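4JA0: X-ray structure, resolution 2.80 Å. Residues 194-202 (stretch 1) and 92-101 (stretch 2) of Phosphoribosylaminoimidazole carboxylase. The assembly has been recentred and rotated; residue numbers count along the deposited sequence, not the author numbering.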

# COMPACT_ATOMS: atom_id res chain seq x y z
N LYS A 194 -19.76 34.97 39.19
CA LYS A 194 -19.66 34.08 40.34
C LYS A 194 -20.82 33.10 40.30
O LYS A 194 -21.98 33.49 40.07
CB LYS A 194 -19.69 34.87 41.66
N ILE A 195 -20.52 31.82 40.50
CA ILE A 195 -21.57 30.81 40.55
C ILE A 195 -21.27 29.93 41.73
O ILE A 195 -20.20 30.03 42.32
CB ILE A 195 -21.62 29.97 39.26
CG1 ILE A 195 -20.25 29.35 38.99
CG2 ILE A 195 -22.04 30.80 38.09
CD1 ILE A 195 -20.21 28.49 37.74
N GLU A 196 -22.21 29.05 42.06
CA GLU A 196 -22.04 28.10 43.15
C GLU A 196 -22.57 26.72 42.75
O GLU A 196 -23.51 26.62 41.98
CB GLU A 196 -22.73 28.62 44.41
CG GLU A 196 -22.01 29.81 45.07
CD GLU A 196 -22.81 30.48 46.20
OE1 GLU A 196 -23.71 29.83 46.78
OE2 GLU A 196 -22.54 31.67 46.49
N PHE A 197 -21.98 25.66 43.28
CA PHE A 197 -22.38 24.29 42.95
C PHE A 197 -22.94 23.54 44.16
O PHE A 197 -22.67 23.91 45.31
CB PHE A 197 -21.20 23.47 42.41
CG PHE A 197 -20.70 23.90 41.05
CD1 PHE A 197 -19.58 24.73 40.92
CD2 PHE A 197 -21.31 23.42 39.89
CE1 PHE A 197 -19.11 25.09 39.66
CE2 PHE A 197 -20.84 23.78 38.65
CZ PHE A 197 -19.75 24.61 38.53
N GLY A 198 -23.70 22.49 43.90
CA GLY A 198 -24.21 21.62 44.95
C GLY A 198 -24.13 20.18 44.47
O GLY A 198 -23.91 19.95 43.28
N VAL A 199 -24.32 19.22 45.37
CA VAL A 199 -24.30 17.80 45.00
C VAL A 199 -25.71 17.24 45.22
O VAL A 199 -26.28 17.36 46.32
CB VAL A 199 -23.26 16.99 45.83
CG1 VAL A 199 -23.27 15.53 45.43
CG2 VAL A 199 -21.87 17.59 45.68
N ASP A 200 -26.28 16.64 44.16
CA ASP A 200 -27.65 16.14 44.22
C ASP A 200 -27.71 14.84 44.98
O ASP A 200 -26.68 14.35 45.45
CB ASP A 200 -28.30 16.03 42.83
CG ASP A 200 -27.75 14.88 41.97
OD1 ASP A 200 -26.92 14.06 42.44
OD2 ASP A 200 -28.17 14.79 40.79
N THR A 201 -28.92 14.29 45.12
CA THR A 201 -29.12 13.05 45.86
C THR A 201 -28.29 11.91 45.30
O THR A 201 -27.77 11.08 46.05
CB THR A 201 -30.60 12.65 45.86
N GLU A 202 -28.16 11.87 43.98
CA GLU A 202 -27.47 10.76 43.32
C GLU A 202 -25.95 10.94 43.23
O GLU A 202 -25.27 10.17 42.54
CB GLU A 202 -28.07 10.52 41.93
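Stretch 2, residues 92-101: KKCEMIPIEW

How does stretch 2 run against stretch 1? It lies alongside as an extended, antiparallel partner: the axis of strand 94-96 comes within 4.1 Å of that of strand 197-200, and their N-to-C directions make an angle of 145°. Pairing is made in two separate ladders. In one, Ile-195 faces Trp-101 with CA atoms 5.3 Å apart; in the other, Gly-198 sits against Met-96 (CA to CA 3.8 Å) and Val-199 against Glu-95 (CA to CA 5.2 Å). The register shifts by two residues between them, so stretch 2 spends extra chain, around Ile-97 to Ile-99, in passing from one ladder to the other.

Which backbone donors and acceptors do the ladders satisfy? Ile-195 and Trp-101 exchange a pair of bonds, Ile-195 N to Trp-101 O at 3.0 Å and Trp-101 N to Ile-195 O at 2.9 Å. Val-199 and Glu-95 do the same, with Val-199 N to Glu-95 O at 2.8 Å and Glu-95 N to Val-199 O at 2.9 Å, the latter more bent. Between these pairs, Ile-97 N donates to Phe-197 O at 2.9 Å.

What serves the polar groups where the register slips? Water 1 fills the gap. It accepts from Phe-197 N at 2.8 Å and from the indole Trp-101 NE1 at 2.9 Å, satisfying a backbone and a side-chain donor at once. Its own protons can go to Ile-97 O at 2.9 Å and Ile-99 O at 2.8 Å, although, once atoms elsewhere in the structure are counted, more acceptors lie in reach than it has protons. Within stretch 2, Ile-99 N makes a weak hydrogen bond to Ile-97 O at 2.7 Å.

How do the side chains pack around this backbone? The edge of the Phe-197 ring points at the face of the Trp-101 indole, with planes at 81° and Phe-197 CD1 3.5 Å from Trp-101 CD1. Ile-97 extends the apolar patch, its CD1 lying 3.6 Å from Val-199 CG2. Gly-198 leaves room on the face shared by Cys-94 and Met-96: an ideal CB there would be 2.8 Å from Cys-94 SG, a clash, and 3.0 Å from Met-96 SD.

Are the charged side chains satisfied across the contact? Glu-196 and Glu-100 do not pair favourably; Glu-196 OE2 lies 3.7 Å from Glu-100 OE2, like charges close together. Glu-95 OE1 and Lys-93 NZ are hydrogen-bonded elsewhere in the structure. The direct hydrogen bonds between the stretches all join backbone atoms.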

# COMPACT_ATOMS: atom_id res chain seq x y z
N LYS A 92 -33.96 21.51 41.86
CA LYS A 92 -33.66 20.16 42.33
C LYS A 92 -32.88 20.28 43.65
O LYS A 92 -31.92 21.05 43.73
CB LYS A 92 -32.88 19.38 41.26
N LYS A 93 -33.28 19.54 44.68
CA LYS A 93 -32.64 19.67 45.99
C LYS A 93 -31.25 19.02 46.06
O LYS A 93 -31.07 17.85 45.68
CB LYS A 93 -33.53 19.09 47.10
CG LYS A 93 -33.06 19.47 48.50
CD LYS A 93 -33.84 18.76 49.59
CE LYS A 93 -35.29 19.18 49.60
NZ LYS A 93 -36.01 18.63 50.79
N CYS A 94 -30.27 19.79 46.55
CA CYS A 94 -28.88 19.32 46.65
C CYS A 94 -28.04 20.05 47.71
O CYS A 94 -28.31 21.21 48.03
CB CYS A 94 -28.21 19.40 45.27
SG CYS A 94 -28.11 21.04 44.57
N GLU A 95 -27.01 19.38 48.24
CA GLU A 95 -26.17 20.00 49.27
C GLU A 95 -25.06 20.86 48.68
O GLU A 95 -24.21 20.39 47.93
CB GLU A 95 -25.55 18.95 50.22
CG GLU A 95 -26.56 18.11 50.98
CD GLU A 95 -25.93 17.23 52.05
OE1 GLU A 95 -24.68 17.14 52.09
OE2 GLU A 95 -26.69 16.61 52.83
N MET A 96 -25.05 22.12 49.08
CA MET A 96 -24.16 23.08 48.45
C MET A 96 -22.70 22.93 48.88
O MET A 96 -22.41 22.63 50.05
CB MET A 96 -24.63 24.51 48.76
CG MET A 96 -26.05 24.77 48.34
SD MET A 96 -26.27 24.68 46.55
CE MET A 96 -25.35 26.11 45.98
N ILE A 97 -21.81 23.10 47.92
CA ILE A 97 -20.39 23.22 48.21
C ILE A 97 -20.19 24.69 48.56
O ILE A 97 -20.53 25.57 47.78
CB ILE A 97 -19.48 22.90 46.98
CG1 ILE A 97 -20.00 21.73 46.14
CG2 ILE A 97 -18.04 22.67 47.42
CD1 ILE A 97 -20.25 20.50 46.91
N PRO A 98 -19.64 24.96 49.75
CA PRO A 98 -19.45 26.33 50.22
C PRO A 98 -18.28 27.04 49.54
O PRO A 98 -17.42 27.60 50.23
CB PRO A 98 -19.15 26.14 51.71
CG PRO A 98 -18.52 24.80 51.79
CD PRO A 98 -19.18 23.96 50.73
N ILE A 99 -18.23 27.00 48.22
CA ILE A 99 -17.24 27.73 47.45
C ILE A 99 -17.94 28.63 46.46
O ILE A 99 -18.88 28.21 45.78
CB ILE A 99 -16.33 26.80 46.64
CG1 ILE A 99 -15.72 25.72 47.54
CG2 ILE A 99 -15.26 27.60 45.89
CD1 ILE A 99 -14.76 26.28 48.57
N GLU A 100 -17.50 29.88 46.38
CA GLU A 100 -17.89 30.72 45.27
C GLU A 100 -16.87 30.56 44.13
O GLU A 100 -15.68 30.82 44.31
CB GLU A 100 -18.00 32.18 45.70
CG GLU A 100 -19.19 32.44 46.61
CD GLU A 100 -19.23 33.87 47.12
OE1 GLU A 100 -18.32 34.64 46.75
OE2 GLU A 100 -20.17 34.20 47.89
N TRP A 101 -17.34 30.12 42.97
CA TRP A 101 -16.49 29.93 41.80
C TRP A 101 -16.54 31.16 40.89
O TRP A 101 -17.58 31.47 40.31
CB TRP A 101 -16.89 28.66 41.04
CG TRP A 101 -16.84 27.45 41.91
CD1 TRP A 101 -17.78 27.07 42.83
CD2 TRP A 101 -15.79 26.48 41.98
NE1 TRP A 101 -17.38 25.90 43.46
CE2 TRP A 101 -16.16 25.52 42.95
CE3 TRP A 101 -14.58 26.32 41.31
CZ2 TRP A 101 -15.35 24.42 43.27
CZ3 TRP A 101 -13.78 25.23 41.63
CH2 TRP A 101 -14.17 24.30 42.60
O HOH W 1 -19.82 25.72 45.00